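Local coordinates for protein Vv2_1132 (PDB 5Y9S) that probably controls transcription as a tetrameric LysR-type regulator, reading DNA through a helix-turn-helix domain and sensing a small molecule through a periplasmic-binding-protein-like domain, at residues E15-L18 with S19-L23; R43-A46 with L47-I51; L79-Q82 with V83-K87; T232-S235 with E236-V239. All coordinates share one frame; numbering follows the deposited sequence.

Contact 1 of 4, residues E15-L18 with S19-L23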
loop_
_atom_site.group_PDB
_atom_site.type_symbol
_atom_site.label_atom_id
_atom_site.label_comp_id
_atom_site.label_asym_id
_atom_site.label_seq_id
_atom_site.Cartn_x
_atom_site.Cartn_y
_atom_site.Cartn_z
ATOM N N GLU D 15 3.496 15.119 1.912
ATOM C CA GLU D 15 4.007 15.623 3.187
ATOM C C GLU D 15 3.547 17.051 3.418
ATOM O O GLU D 15 3.257 17.426 4.558
ATOM C CB GLU D 15 5.538 15.527 3.245
ATOM C CG GLU D 15 6.128 14.387 2.404
ATOM C CD GLU D 15 7.665 14.331 2.431
ATOM O OE1 GLU D 15 8.232 14.359 3.548
ATOM O OE2 GLU D 15 8.303 14.262 1.343
ATOM N N ASP D 16 3.447 17.852 2.351
ATOM C CA ASP D 16 2.819 19.173 2.485
ATOM C C ASP D 16 1.472 19.039 3.162
ATOM O O ASP D 16 1.187 19.707 4.160
ATOM C CB ASP D 16 2.633 19.834 1.118
ATOM C CG ASP D 16 3.934 20.311 0.522
ATOM O OD1 ASP D 16 4.923 20.355 1.270
ATOM O OD2 ASP D 16 3.982 20.625 -0.691
ATOM N N PHE D 17 0.650 18.125 2.646
ATOM C CA PHE D 17 -0.675 17.908 3.206
ATOM C C PHE D 17 -0.590 17.496 4.676
ATOM O O PHE D 17 -1.205 18.127 5.540
ATOM C CB PHE D 17 -1.424 16.869 2.382
ATOM C CG PHE D 17 -2.652 16.358 3.066
ATOM C CD1 PHE D 17 -3.863 17.024 2.945
ATOM C CD2 PHE D 17 -2.594 15.209 3.852
ATOM C CE1 PHE D 17 -5.000 16.553 3.591
ATOM C CE2 PHE D 17 -3.721 14.747 4.515
ATOM C CZ PHE D 17 -4.933 15.419 4.373
ATOM N N LEU D 18 0.144 16.415 4.974
ATOM C CA LEU D 18 0.288 15.968 6.361
ATOM C C LEU D 18 0.756 17.110 7.264
ATOM O O LEU D 18 0.186 17.356 8.339
ATOM C CB LEU D 18 1.278 14.813 6.432
ATOM C CG LEU D 18 0.876 13.497 5.735
ATOM C CD1 LEU D 18 1.619 12.313 6.305
ATOM C CD2 LEU D 18 -0.600 13.229 5.843
ATOM N N SER D 19 1.779 17.846 6.817
ATOM C CA SER D 19 2.361 18.887 7.664
ATOM C C SER D 19 1.352 19.984 7.985
ATOM O O SER D 19 1.336 20.494 9.107
ATOM C CB SER D 19 3.611 19.485 7.018
ATOM O OG SER D 19 3.874 20.759 7.580
ATOM N N LEU D 20 0.495 20.362 7.029
ATOM C CA LEU D 20 -0.487 21.389 7.370
ATOM C C LEU D 20 -1.644 20.812 8.173
ATOM O O LEU D 20 -2.282 21.540 8.930
ATOM C CB LEU D 20 -1.000 22.112 6.102
ATOM C CG LEU D 20 -2.370 22.804 6.154
ATOM C CD1 LEU D 20 -2.363 23.951 7.133
ATOM C CD2 LEU D 20 -2.737 23.324 4.783
ATOM N N MET D 21 -1.910 19.510 8.064
ATOM C CA MET D 21 -2.948 18.917 8.906
ATOM C C MET D 21 -2.548 18.921 10.376
ATOM O O MET D 21 -3.394 19.152 11.247
ATOM C CB MET D 21 -3.252 17.497 8.443
ATOM C CG MET D 21 -4.302 16.767 9.285
ATOM S SD MET D 21 -4.357 14.969 8.944
ATOM C CE MET D 21 -5.524 14.392 10.208
ATOM N N GLU D 22 -1.267 18.668 10.677
ATOM C CA GLU D 22 -0.826 18.638 12.066
ATOM C C GLU D 22 -0.708 20.047 12.650
ATOM O O GLU D 22 -1.517 20.430 13.504
ATOM C CB GLU D 22 0.491 17.878 12.210
ATOM C CG GLU D 22 1.585 18.143 11.193
ATOM C CD GLU D 22 2.925 17.501 11.596
ATOM O OE1 GLU D 22 3.147 17.256 12.806
ATOM O OE2 GLU D 22 3.754 17.235 10.696
ATOM N N LEU D 23 0.298 20.816 12.236
ATOM C CA LEU D 23 0.335 22.225 12.608
ATOM C C LEU D 23 -0.946 22.889 12.146
ATOM O O LEU D 23 -1.535 22.505 11.141
ATOM C CB LEU D 23 1.532 22.909 11.975
ATOM C CG LEU D 23 2.683 21.927 11.946
ATOM C CD1 LEU D 23 3.756 22.347 10.976
ATOM C CD2 LEU D 23 3.225 21.867 13.344
#
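Met21 meets Phe17 one helical turn back, and its side chain can be followed outward from the backbone. CB lies against two carbonyl oxygens of the preceding turn, 3.4 Å from Leu18 O and slightly farther from Phe17 O. With CG anti to the backbone N (chi1 178°), SD is brought beside the Phe17 ring, obliquely, 49° off its normal. It comes within 4.5 Å of Phe17 CE2 and 5.3 Å of the ring centroid, a Met-aromatic contact. Beyond the sulfur the extended chain runs on to CE, leading away from residues 15-18. Leu20, next round the helix, rests its CB 3.8 Å from Asp16 O. Glu22 bends its CG back to 3.3 Å from Leu18 O, while its carboxylate has a long, weak ion pair with Arg163 of the second subunit. Four backbone bonds hold the turn, from the short Ser19 N to Glu15 O (2.7 Å) to Glu22 N with Leu18 O. Phe72 meets the Phe17 ring edge-to-face, and Leu166 of the second subunit packs on Leu18 and Met21. The chemistry is thus mainly apolar: sulfur and ring lie on the face of helix 11-22 that packs on Val73, Ala76 and Leu65, with the buried Asp16 carboxylate answered by Arg43 and Arg33.

Contact 2 of 4, residues R43-A46 with L47-I51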
loop_
_atom_site.group_PDB
_atom_site.type_symbol
_atom_site.label_atom_id
_atom_site.label_comp_id
_atom_site.label_asym_id
_atom_site.label_seq_id
_atom_site.Cartn_x
_atom_site.Cartn_y
_atom_site.Cartn_z
ATOM N N ARG D 43 1.730 25.075 -3.356
ATOM C CA ARG D 43 1.741 23.623 -3.426
ATOM C C ARG D 43 0.404 23.073 -2.966
ATOM O O ARG D 43 -0.197 22.237 -3.647
ATOM C CB ARG D 43 2.894 23.060 -2.598
ATOM C CG ARG D 43 4.268 23.523 -3.117
ATOM C CD ARG D 43 5.320 22.421 -3.155
ATOM N NE ARG D 43 5.552 21.867 -1.835
ATOM C CZ ARG D 43 6.753 21.767 -1.296
ATOM N NH1 ARG D 43 7.791 22.197 -1.988
ATOM N NH2 ARG D 43 6.915 21.249 -0.081
ATOM N N ILE D 44 -0.100 23.581 -1.835
ATOM C CA ILE D 44 -1.389 23.140 -1.309
ATOM C C ILE D 44 -2.494 23.379 -2.334
ATOM O O ILE D 44 -3.414 22.561 -2.500
ATOM C CB ILE D 44 -1.665 23.860 0.019
ATOM C CG1 ILE D 44 -0.640 23.400 1.075
ATOM C CG2 ILE D 44 -3.104 23.667 0.459
ATOM C CD1 ILE D 44 -0.966 22.051 1.717
ATOM N N GLN D 45 -2.414 24.490 -3.051
ATOM C CA GLN D 45 -3.436 24.796 -4.039
ATOM C C GLN D 45 -3.344 23.851 -5.231
ATOM O O GLN D 45 -4.364 23.330 -5.689
ATOM C CB GLN D 45 -3.307 26.256 -4.472
ATOM C CG GLN D 45 -3.881 26.554 -5.837
ATOM C CD GLN D 45 -3.980 28.055 -6.100
ATOM O OE1 GLN D 45 -3.015 28.791 -5.889
ATOM N NE2 GLN D 45 -5.150 28.511 -6.541
ATOM N N ALA D 46 -2.123 23.571 -5.704
ATOM C CA ALA D 46 -1.962 22.592 -6.779
ATOM C C ALA D 46 -2.483 21.218 -6.366
ATOM O O ALA D 46 -3.112 20.519 -7.172
ATOM C CB ALA D 46 -0.500 22.491 -7.193
ATOM N N LEU D 47 -2.229 20.812 -5.122
ATOM C CA LEU D 47 -2.761 19.534 -4.641
ATOM C C LEU D 47 -4.284 19.540 -4.651
ATOM O O LEU D 47 -4.911 18.524 -4.969
ATOM C CB LEU D 47 -2.257 19.240 -3.230
ATOM C CG LEU D 47 -2.937 18.065 -2.525
ATOM C CD1 LEU D 47 -2.755 16.737 -3.290
ATOM C CD2 LEU D 47 -2.410 17.929 -1.144
ATOM N N GLU D 48 -4.903 20.671 -4.300
ATOM C CA GLU D 48 -6.361 20.700 -4.292
ATOM C C GLU D 48 -6.917 20.720 -5.712
ATOM O O GLU D 48 -7.883 20.002 -6.008
ATOM C CB GLU D 48 -6.867 21.887 -3.458
ATOM C CG GLU D 48 -6.698 21.613 -1.946
ATOM C CD GLU D 48 -7.382 22.608 -1.017
ATOM O OE1 GLU D 48 -7.778 22.191 0.093
ATOM O OE2 GLU D 48 -7.516 23.795 -1.367
ATOM N N VAL D 49 -6.304 21.508 -6.608
ATOM C CA VAL D 49 -6.666 21.477 -8.028
ATOM C C VAL D 49 -6.570 20.057 -8.576
ATOM O O VAL D 49 -7.487 19.557 -9.242
ATOM C CB VAL D 49 -5.765 22.429 -8.833
ATOM C CG1 VAL D 49 -6.021 22.234 -10.325
ATOM C CG2 VAL D 49 -6.016 23.880 -8.425
ATOM N N TRP D 50 -5.455 19.388 -8.296
ATOM C CA TRP D 50 -5.241 18.044 -8.812
ATOM C C TRP D 50 -6.310 17.069 -8.321
ATOM O O TRP D 50 -6.926 16.358 -9.120
ATOM C CB TRP D 50 -3.852 17.555 -8.420
ATOM C CG TRP D 50 -3.545 16.197 -8.958
ATOM C CD1 TRP D 50 -3.071 15.899 -10.199
ATOM C CD2 TRP D 50 -3.691 14.949 -8.274
ATOM N NE1 TRP D 50 -2.891 14.541 -10.328
ATOM C CE2 TRP D 50 -3.256 13.937 -9.156
ATOM C CE3 TRP D 50 -4.110 14.593 -6.990
ATOM C CZ2 TRP D 50 -3.267 12.594 -8.810
ATOM C CZ3 TRP D 50 -4.106 13.267 -6.644
ATOM C CH2 TRP D 50 -3.703 12.274 -7.554
ATOM N N ILE D 51 -6.526 16.996 -7.006
ATOM C CA ILE D 51 -7.502 16.051 -6.462
ATOM C C ILE D 51 -8.946 16.418 -6.830
ATOM O O ILE D 51 -9.823 15.554 -6.785
ATOM C CB ILE D 51 -7.374 15.961 -4.934
ATOM C CG1 ILE D 51 -8.007 14.656 -4.418
ATOM C CG2 ILE D 51 -8.090 17.146 -4.308
ATOM C CD1 ILE D 51 -7.222 13.404 -4.702
#
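Successive turns of alpha-helix, closed by backbone bonds and lined by small side-chain contacts, join Arg43-Ala46 to Leu47-Ile51 in the last half of helix 37-51. Val49 N reaches Gln45 O at 2.8 Å, and Trp50 N binds Ala46 O at the same length. Side-chain carbons rest against carbonyl oxygens of the preceding turn. Val49 CG2, placed beside its own backbone N, sits 3.2 Å from Gln45 O and 4.3 Å from Gln45 CG, a loose contact between the valine methyl and the aliphatic part of Gln45 on the exposed flank. Glu48 lays its CG 3.5 Å from Ile44 O; the extended chain then carries the carboxylate on, and OE1 accepts from the backbone N of both Leu55 and Phe56, tying the helix to the chain that follows it. Trp50 has CG anti to its backbone N (chi1 -178°), which swings the indole away from Ala46 toward Trp13, while Lys87 of the third subunit makes a cation-pi contact with it. On the buried flank, Ile44 and Leu47 pack on Leu20 and Phe17 of helix 11-22. By sequence and position, this is the second helix of the LysR-family helix-turn-helix, probably the one that recognises DNA.

Contact 3 of 4, residues L79-Q82 with V83-K87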
loop_
_atom_site.group_PDB
_atom_site.type_symbol
_atom_site.label_atom_id
_atom_site.label_comp_id
_atom_site.label_asym_id
_atom_site.label_seq_id
_atom_site.Cartn_x
_atom_site.Cartn_y
_atom_site.Cartn_z
ATOM N N LEU D 79 0.676 6.273 0.284
ATOM C CA LEU D 79 1.589 6.608 -0.811
ATOM C C LEU D 79 2.956 6.985 -0.275
ATOM O O LEU D 79 3.986 6.489 -0.751
ATOM C CB LEU D 79 1.023 7.760 -1.626
ATOM C CG LEU D 79 0.608 7.465 -3.052
ATOM C CD1 LEU D 79 0.315 8.788 -3.735
ATOM C CD2 LEU D 79 1.721 6.759 -3.759
ATOM N N LEU D 80 2.976 7.879 0.719
ATOM C CA LEU D 80 4.219 8.220 1.390
ATOM C C LEU D 80 4.940 6.962 1.838
ATOM O O LEU D 80 6.105 6.738 1.488
ATOM C CB LEU D 80 3.921 9.126 2.576
ATOM C CG LEU D 80 4.794 10.365 2.707
ATOM C CD1 LEU D 80 4.964 11.051 1.363
ATOM C CD2 LEU D 80 4.106 11.291 3.678
ATOM N N ASN D 81 4.234 6.100 2.580
ATOM C CA ASN D 81 4.845 4.866 3.076
ATOM C C ASN D 81 5.287 3.961 1.925
ATOM O O ASN D 81 6.391 3.397 1.948
ATOM C CB ASN D 81 3.868 4.132 3.994
ATOM C CG ASN D 81 4.363 2.753 4.374
ATOM O OD1 ASN D 81 5.312 2.619 5.156
ATOM N ND2 ASN D 81 3.734 1.712 3.813
ATOM N N GLN D 82 4.460 3.838 0.888
ATOM C CA GLN D 82 4.843 2.973 -0.218
ATOM C C GLN D 82 6.030 3.534 -0.993
ATOM O O GLN D 82 6.796 2.772 -1.603
ATOM C CB GLN D 82 3.661 2.755 -1.138
ATOM C CG GLN D 82 3.870 1.648 -2.157
ATOM C CD GLN D 82 4.219 0.293 -1.540
ATOM O OE1 GLN D 82 3.442 -0.278 -0.763
ATOM N NE2 GLN D 82 5.395 -0.227 -1.896
ATOM N N VAL D 83 6.212 4.851 -0.989
ATOM C CA VAL D 83 7.368 5.407 -1.682
ATOM C C VAL D 83 8.629 5.183 -0.863
ATOM O O VAL D 83 9.658 4.739 -1.395
ATOM C CB VAL D 83 7.142 6.893 -1.996
ATOM C CG1 VAL D 83 8.459 7.557 -2.294
ATOM C CG2 VAL D 83 6.159 7.012 -3.165
ATOM N N LYS D 84 8.559 5.473 0.442
ATOM C CA LYS D 84 9.690 5.208 1.331
ATOM C C LYS D 84 10.047 3.719 1.341
ATOM O O LYS D 84 11.218 3.345 1.269
ATOM C CB LYS D 84 9.354 5.693 2.741
ATOM C CG LYS D 84 10.204 5.059 3.841
ATOM C CD LYS D 84 9.738 5.492 5.235
ATOM C CE LYS D 84 9.687 4.310 6.192
ATOM N NZ LYS D 84 8.279 3.875 6.444
ATOM N N VAL D 85 9.041 2.853 1.401
ATOM C CA VAL D 85 9.304 1.419 1.357
ATOM C C VAL D 85 9.992 1.038 0.055
ATOM O O VAL D 85 10.845 0.138 0.048
ATOM C CB VAL D 85 7.981 0.649 1.586
ATOM C CG1 VAL D 85 8.005 -0.689 0.954
ATOM C CG2 VAL D 85 7.712 0.519 3.097
ATOM N N THR D 86 9.672 1.731 -1.059
ATOM C CA THR D 86 10.326 1.399 -2.327
ATOM C C THR D 86 11.802 1.718 -2.254
ATOM O O THR D 86 12.637 0.948 -2.743
ATOM C CB THR D 86 9.695 2.147 -3.510
ATOM O OG1 THR D 86 8.349 1.689 -3.679
ATOM C CG2 THR D 86 10.482 1.872 -4.837
ATOM N N LYS D 87 12.132 2.835 -1.607
ATOM C CA LYS D 87 13.518 3.255 -1.488
ATOM C C LYS D 87 14.302 2.309 -0.584
ATOM O O LYS D 87 15.429 1.928 -0.912
ATOM C CB LYS D 87 13.570 4.701 -0.954
ATOM C CG LYS D 87 14.928 5.367 -1.070
ATOM C CD LYS D 87 14.923 6.473 -2.152
ATOM C CE LYS D 87 16.343 7.008 -2.359
ATOM N NZ LYS D 87 16.461 8.179 -3.274
#
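Thr86 turns its hydroxyl to the side of its own backbone N (chi1 -65°), a rotation that lets OG1 donate to the backbone oxygen of Gln82 at 2.8 Å. The same Gln82 O takes Thr86 N at 3.1 Å, that donor standing 44° out of the carbonyl plane, so two donors from one residue grip a single carbonyl. Gln82 sets its own CG anti to the backbone N (chi1 -168°) and then bends at chi2; the bent chain meets Thr86 at about a right angle, its amide NE2 3.9 Å from both Thr86 OG1 and Val85 CG1. This turn belongs to helix 67-90, the long linker helix of LysR-type regulators, which commonly pairs with its counterpart in a dimer; here Gln82, Val83 and Thr86 pack on Asn78, Leu79 and Tyr75 of the third subunit. Asn81 and Lys84 are exposed, and Asn81 OD1 is 3.5 Å from Lys84 NZ and 3.8 Å from Val85 CG2. Val83 CG2 touches Leu79 O at 3.3 Å and makes a looser, apolar contact with Leu79 CD2 at 4.5 Å, on the face that also meets Phe11 of helix 11-22.

Contact 4 of 4, residues T232-S235 with E236-V239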
loop_
_atom_site.group_PDB
_atom_site.type_symbol
_atom_site.label_atom_id
_atom_site.label_comp_id
_atom_site.label_asym_id
_atom_site.label_seq_id
_atom_site.Cartn_x
_atom_site.Cartn_y
_atom_site.Cartn_z
ATOM N N THR D 232 13.269 -6.962 31.411
ATOM C CA THR D 232 13.810 -6.025 30.424
ATOM C C THR D 232 14.774 -6.739 29.483
ATOM O O THR D 232 15.273 -7.825 29.777
ATOM C CB THR D 232 14.539 -4.849 31.081
ATOM O OG1 THR D 232 14.944 -3.918 30.076
ATOM C CG2 THR D 232 15.786 -5.339 31.778
ATOM N N THR D 233 15.063 -6.091 28.356
ATOM C CA THR D 233 16.125 -6.568 27.481
ATOM C C THR D 233 17.470 -5.928 27.814
ATOM O O THR D 233 18.493 -6.347 27.264
ATOM C CB THR D 233 15.783 -6.294 26.017
ATOM O OG1 THR D 233 15.401 -4.907 25.867
ATOM C CG2 THR D 233 14.627 -7.213 25.529
ATOM N N LEU D 234 17.494 -4.932 28.693
ATOM C CA LEU D 234 18.638 -4.031 28.838
ATOM C C LEU D 234 19.322 -4.296 30.168
ATOM O O LEU D 234 18.782 -3.953 31.228
ATOM C CB LEU D 234 18.196 -2.572 28.728
ATOM C CG LEU D 234 17.459 -2.276 27.422
ATOM C CD1 LEU D 234 16.893 -0.892 27.411
ATOM C CD2 LEU D 234 18.394 -2.485 26.223
ATOM N N SER D 235 20.515 -4.895 30.099
ATOM C CA SER D 235 21.335 -5.098 31.291
ATOM C C SER D 235 21.417 -3.833 32.125
ATOM O O SER D 235 21.275 -3.871 33.354
ATOM C CB SER D 235 22.739 -5.563 30.885
ATOM O OG SER D 235 22.740 -6.968 30.713
ATOM N N GLU D 236 21.603 -2.692 31.464
ATOM C CA GLU D 236 21.806 -1.433 32.165
ATOM C C GLU D 236 20.585 -1.024 32.971
ATOM O O GLU D 236 20.724 -0.282 33.947
ATOM C CB GLU D 236 22.183 -0.334 31.165
ATOM C CG GLU D 236 23.112 -0.821 30.016
ATOM C CD GLU D 236 22.370 -1.600 28.914
ATOM O OE1 GLU D 236 21.516 -1.021 28.228
ATOM O OE2 GLU D 236 22.613 -2.815 28.768
ATOM N N SER D 237 19.399 -1.498 32.593
ATOM C CA SER D 237 18.193 -1.210 33.369
ATOM C C SER D 237 18.132 -2.081 34.608
ATOM O O SER D 237 17.762 -1.599 35.684
ATOM C CB SER D 237 16.934 -1.440 32.531
ATOM O OG SER D 237 16.696 -0.335 31.710
ATOM N N LEU D 238 18.456 -3.372 34.458
ATOM C CA LEU D 238 18.556 -4.224 35.627
ATOM C C LEU D 238 19.462 -3.580 36.661
ATOM O O LEU D 238 19.110 -3.502 37.847
ATOM C CB LEU D 238 19.084 -5.602 35.242
ATOM C CG LEU D 238 18.148 -6.357 34.311
ATOM C CD1 LEU D 238 18.884 -7.558 33.773
ATOM C CD2 LEU D 238 16.858 -6.760 35.004
ATOM N N VAL D 239 20.602 -3.047 36.208
ATOM C CA VAL D 239 21.582 -2.481 37.128
ATOM C C VAL D 239 20.985 -1.299 37.894
ATOM O O VAL D 239 21.100 -1.226 39.120
ATOM C CB VAL D 239 22.864 -2.095 36.366
ATOM C CG1 VAL D 239 23.728 -1.138 37.211
ATOM C CG2 VAL D 239 23.635 -3.366 36.011
#
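Leu234, in the N-cap position before helix 235-243, offers its carbonyl oxygen to two backbone donors of the first turn, Ser237 N at 2.9 Å and Leu238 N at 3.3 Å. They approach differently: Leu238 N lies in the carbonyl plane, whereas Ser237 N stands 56° out of it. Val239 N continues the helix by bonding to Ser235 O. Ahead of the helix, Thr232 OG1 is anti to its backbone N (chi1 -175°) and accepts from Leu234 N at 3.1 Å, an ST turn that bends the chain where strand 225-232 ends. The same rotation leaves the methyl CG2 between backbone N and carbonyl carbon, from where it crosses obliquely over Leu238, 3.6 Å from CG. Leu238 in turn packs on Leu203, Ala249 and Val251 of the neighbouring strands. This strand-to-helix passage lies in the LysR substrate-binding domain, of the periplasmic-binding-protein fold, and it also faces the second subunit: Thr232 pairs in parallel with a strand of that chain, and its OG1 bonds to Val132 O there. Glu236 folds back at chi2, bringing OE1 to 3.7 Å from Leu234 CB; this oxygen is bonded to His107 NE2 of the second subunit. Ser237 CB approaches Leu234 O at 3.4 Å, while its OG bonds to Ala110 O of the second subunit. Ser235 OG is held by Tyr205 OH within the chain.

Along the chain the four contacts follow one another in series. Contacts 1 and 2 sit on helices 11-22 and 37-51 of the helix-turn-helix domain, their centres about 13 Å apart, and are joined by packing of Leu20 on Ile44 and of Phe17 on Leu47. Contact 3, on helix 67-90, has its centre about 17 Å from that of contact 1 and touches it where Leu80 meets Glu15 and Leu18. Contact 4 stands apart in the substrate-binding domain, about 50 Å from contact 2 between centres. Contacts 2 and 3 face the third subunit, contacts 1 and 4 the second, and Val85 of contact 3 also meets the fourth, so both the DNA-binding and the substrate-binding domains take part in the tetramer.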